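Long-range contact in thermotoga maritima TmcAL (Thermotoga maritima, PDB 5Y0T), which belongs to the HIGH nucleotidyl transferase family of the HUP clan and is modelled here with adenosine-5'-rp-alpha-thio-triphosphate: residues A[333-338]-A[381-386]. Residues are numbered along the deposited sequence; the frame is centred on the assembly and turned at random.
Sequences GPQYIR and KQLFLE. With EDO (1,2-ethanediol), chain G.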
loop_
_atom_site.group_PDB
_atom_site.type_symbol
_atom_site.label_atom_id
_atom_site.label_comp_id
_atom_site.label_asym_id
_atom_site.label_seq_id
_atom_site.Cartn_x
_atom_site.Cartn_y
_atom_site.Cartn_z
ATOM N N GLY A 333 6.657 23.562 -13.374
ATOM C CA GLY A 333 6.308 24.096 -12.067
ATOM C C GLY A 333 4.919 23.712 -11.588
ATOM O O GLY A 333 4.219 22.905 -12.222
ATOM N N PRO A 334 4.506 24.287 -10.456
ATOM C CA PRO A 334 3.145 24.158 -9.913
ATOM C C PRO A 334 2.130 24.741 -10.877
ATOM O O PRO A 334 2.430 25.740 -11.542
ATOM C CB PRO A 334 3.200 24.978 -8.612
ATOM C CG PRO A 334 4.284 26.002 -8.884
ATOM C CD PRO A 334 5.329 25.212 -9.662
ATOM N N GLN A 335 0.980 24.088 -11.016
ATOM C CA GLN A 335 -0.033 24.559 -11.942
ATOM C C GLN A 335 -1.162 25.329 -11.245
ATOM O O GLN A 335 -2.101 25.769 -11.899
ATOM C CB GLN A 335 -0.589 23.373 -12.745
ATOM C CG GLN A 335 0.497 22.670 -13.586
ATOM C CD GLN A 335 1.164 23.610 -14.585
ATOM O OE1 GLN A 335 0.496 24.178 -15.439
ATOM N NE2 GLN A 335 2.492 23.774 -14.479
ATOM N N TYR A 336 -1.083 25.496 -9.922
ATOM C CA TYR A 336 -2.149 26.213 -9.206
ATOM C C TYR A 336 -1.592 26.836 -7.934
ATOM O O TYR A 336 -0.542 26.425 -7.423
ATOM C CB TYR A 336 -3.331 25.266 -8.831
ATOM C CG TYR A 336 -2.827 24.010 -8.148
ATOM C CD1 TYR A 336 -2.571 23.982 -6.780
ATOM C CD2 TYR A 336 -2.536 22.868 -8.890
ATOM C CE1 TYR A 336 -2.056 22.843 -6.168
ATOM C CE2 TYR A 336 -2.026 21.736 -8.288
ATOM C CZ TYR A 336 -1.798 21.713 -6.938
ATOM O OH TYR A 336 -1.269 20.564 -6.370
ATOM N N ILE A 337 -2.312 27.819 -7.427
ATOM C CA ILE A 337 -2.025 28.371 -6.121
ATOM C C ILE A 337 -3.118 27.915 -5.162
ATOM O O ILE A 337 -4.268 28.323 -5.302
ATOM C CB ILE A 337 -1.968 29.909 -6.156
ATOM C CG1 ILE A 337 -0.809 30.371 -7.053
ATOM C CG2 ILE A 337 -1.780 30.440 -4.740
ATOM C CD1 ILE A 337 -0.935 31.826 -7.540
ATOM N N ARG A 338 -2.758 27.084 -4.187
ATOM C CA ARG A 338 -3.739 26.582 -3.217
ATOM C C ARG A 338 -3.751 27.490 -1.985
ATOM O O ARG A 338 -2.729 27.653 -1.344
ATOM C CB ARG A 338 -3.417 25.132 -2.802
ATOM C CG ARG A 338 -4.250 24.616 -1.597
ATOM C CD ARG A 338 -5.646 24.135 -2.020
ATOM N NE ARG A 338 -6.436 23.682 -0.864
ATOM C CZ ARG A 338 -6.357 22.458 -0.350
ATOM N NH1 ARG A 338 -5.549 21.556 -0.903
ATOM N NH2 ARG A 338 -7.108 22.125 0.696
ATOM N N LYS A 381 -3.121 20.932 -18.165
ATOM C CA LYS A 381 -4.306 20.429 -17.473
ATOM C C LYS A 381 -4.038 19.088 -16.810
ATOM O O LYS A 381 -4.397 18.880 -15.640
ATOM C CB LYS A 381 -5.492 20.319 -18.440
ATOM C CG LYS A 381 -6.071 21.682 -18.822
ATOM C CD LYS A 381 -7.486 21.538 -19.370
ATOM C CE LYS A 381 -8.235 22.868 -19.360
ATOM N NZ LYS A 381 -7.709 23.807 -20.379
ATOM N N GLN A 382 -3.395 18.182 -17.534
ATOM C CA GLN A 382 -3.123 16.867 -16.954
ATOM C C GLN A 382 -2.169 16.989 -15.764
ATOM O O GLN A 382 -2.368 16.342 -14.746
ATOM C CB GLN A 382 -2.563 15.905 -18.007
ATOM C CG GLN A 382 -2.623 14.428 -17.578
ATOM C CD GLN A 382 -3.911 14.070 -16.812
ATOM O OE1 GLN A 382 -3.853 13.610 -15.664
ATOM N NE2 GLN A 382 -5.073 14.276 -17.448
ATOM N N LEU A 383 -1.153 17.843 -15.876
ATOM C CA LEU A 383 -0.210 18.040 -14.771
ATOM C C LEU A 383 -0.903 18.642 -13.540
ATOM O O LEU A 383 -0.682 18.210 -12.382
ATOM C CB LEU A 383 0.946 18.933 -15.219
ATOM C CG LEU A 383 2.073 19.099 -14.196
ATOM C CD1 LEU A 383 2.675 17.738 -13.827
ATOM C CD2 LEU A 383 3.129 20.012 -14.791
ATOM N N PHE A 384 -1.753 19.630 -13.794
ATOM C CA PHE A 384 -2.570 20.249 -12.745
ATOM C C PHE A 384 -3.337 19.154 -12.001
ATOM O O PHE A 384 -3.276 19.063 -10.781
ATOM C CB PHE A 384 -3.512 21.289 -13.387
ATOM C CG PHE A 384 -4.416 22.036 -12.423
ATOM C CD1 PHE A 384 -5.389 21.377 -11.673
ATOM C CD2 PHE A 384 -4.360 23.424 -12.353
ATOM C CE1 PHE A 384 -6.248 22.086 -10.833
ATOM C CE2 PHE A 384 -5.228 24.141 -11.532
ATOM C CZ PHE A 384 -6.167 23.468 -10.760
ATOM N N LEU A 385 -4.057 18.318 -12.746
ATOM C CA LEU A 385 -4.850 17.264 -12.127
ATOM C C LEU A 385 -3.984 16.276 -11.348
ATOM O O LEU A 385 -4.348 15.887 -10.238
ATOM C CB LEU A 385 -5.686 16.521 -13.186
ATOM C CG LEU A 385 -6.815 17.355 -13.800
ATOM C CD1 LEU A 385 -7.507 16.600 -14.964
ATOM C CD2 LEU A 385 -7.835 17.771 -12.751
ATOM N N GLU A 386 -2.844 15.871 -11.913
ATOM C CA GLU A 386 -1.925 14.969 -11.205
ATOM C C GLU A 386 -1.343 15.593 -9.947
ATOM O O GLU A 386 -1.275 14.940 -8.894
ATOM C CB GLU A 386 -0.790 14.506 -12.142
ATOM C CG GLU A 386 -1.331 13.639 -13.275
ATOM C CD GLU A 386 -0.260 13.091 -14.212
ATOM O OE1 GLU A 386 0.939 13.342 -13.986
ATOM O OE2 GLU A 386 -0.629 12.401 -15.184
HETATM C C1 EDO G . 1.664 27.128 -15.864
HETATM O O1 EDO G . 1.059 27.828 -16.968
HETATM C C2 EDO G . 3.172 26.996 -16.097
HETATM O O2 EDO G . 3.452 25.776 -16.823
#
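Between helix 323-332 and strand 337-343, which pairs antiparallel with strand 66-70 in the mixed sheet, the chain runs through a short connection, residues 333-336, lying against the first turn of helix 381-399. Gly333 leaves the preceding helix with positive phi, and the backbones come nearest where the CA atoms of Gln335 and Phe384 stand 5.1 Å apart. No hydrogen bond joins the two segments, so side-chain packing carries the contact. Gln335 lays CB against CB of Phe384 at 3.6 Å, then bends at chi2 (-59°), crossing Leu383 at about a right angle with CG and NE2 near CD2. This bend brings NE2 back to Gly333 O (3.0 Å), met from above the carbonyl plane; NE2 also donates to O2 of a 1,2-ethanediol, probably from the crystallisation liquor, while OE1 accepts from Asp380 N. Tyr336, its CG in the crowded position between N and carbonyl carbon (chi1 50°), points its edge at one face of Phe384, planes at 62°, with CD2 3.8 Å above that ring's centre. Tyr336 CB touches Phe384 CE2 at 3.5 Å, and Tyr336 OH is hydrogen-bonded to Asp391 OD2. Gln387 accepts from Gln335 N and donates to Gly333 O, which thus receives two side-chain amides. Ring and aliphatic packing therefore hold the interface, with one buried carbonyl, Gln335 O, 3.3 Å from Phe384 CD2, lacking a hydrogen-bond partner.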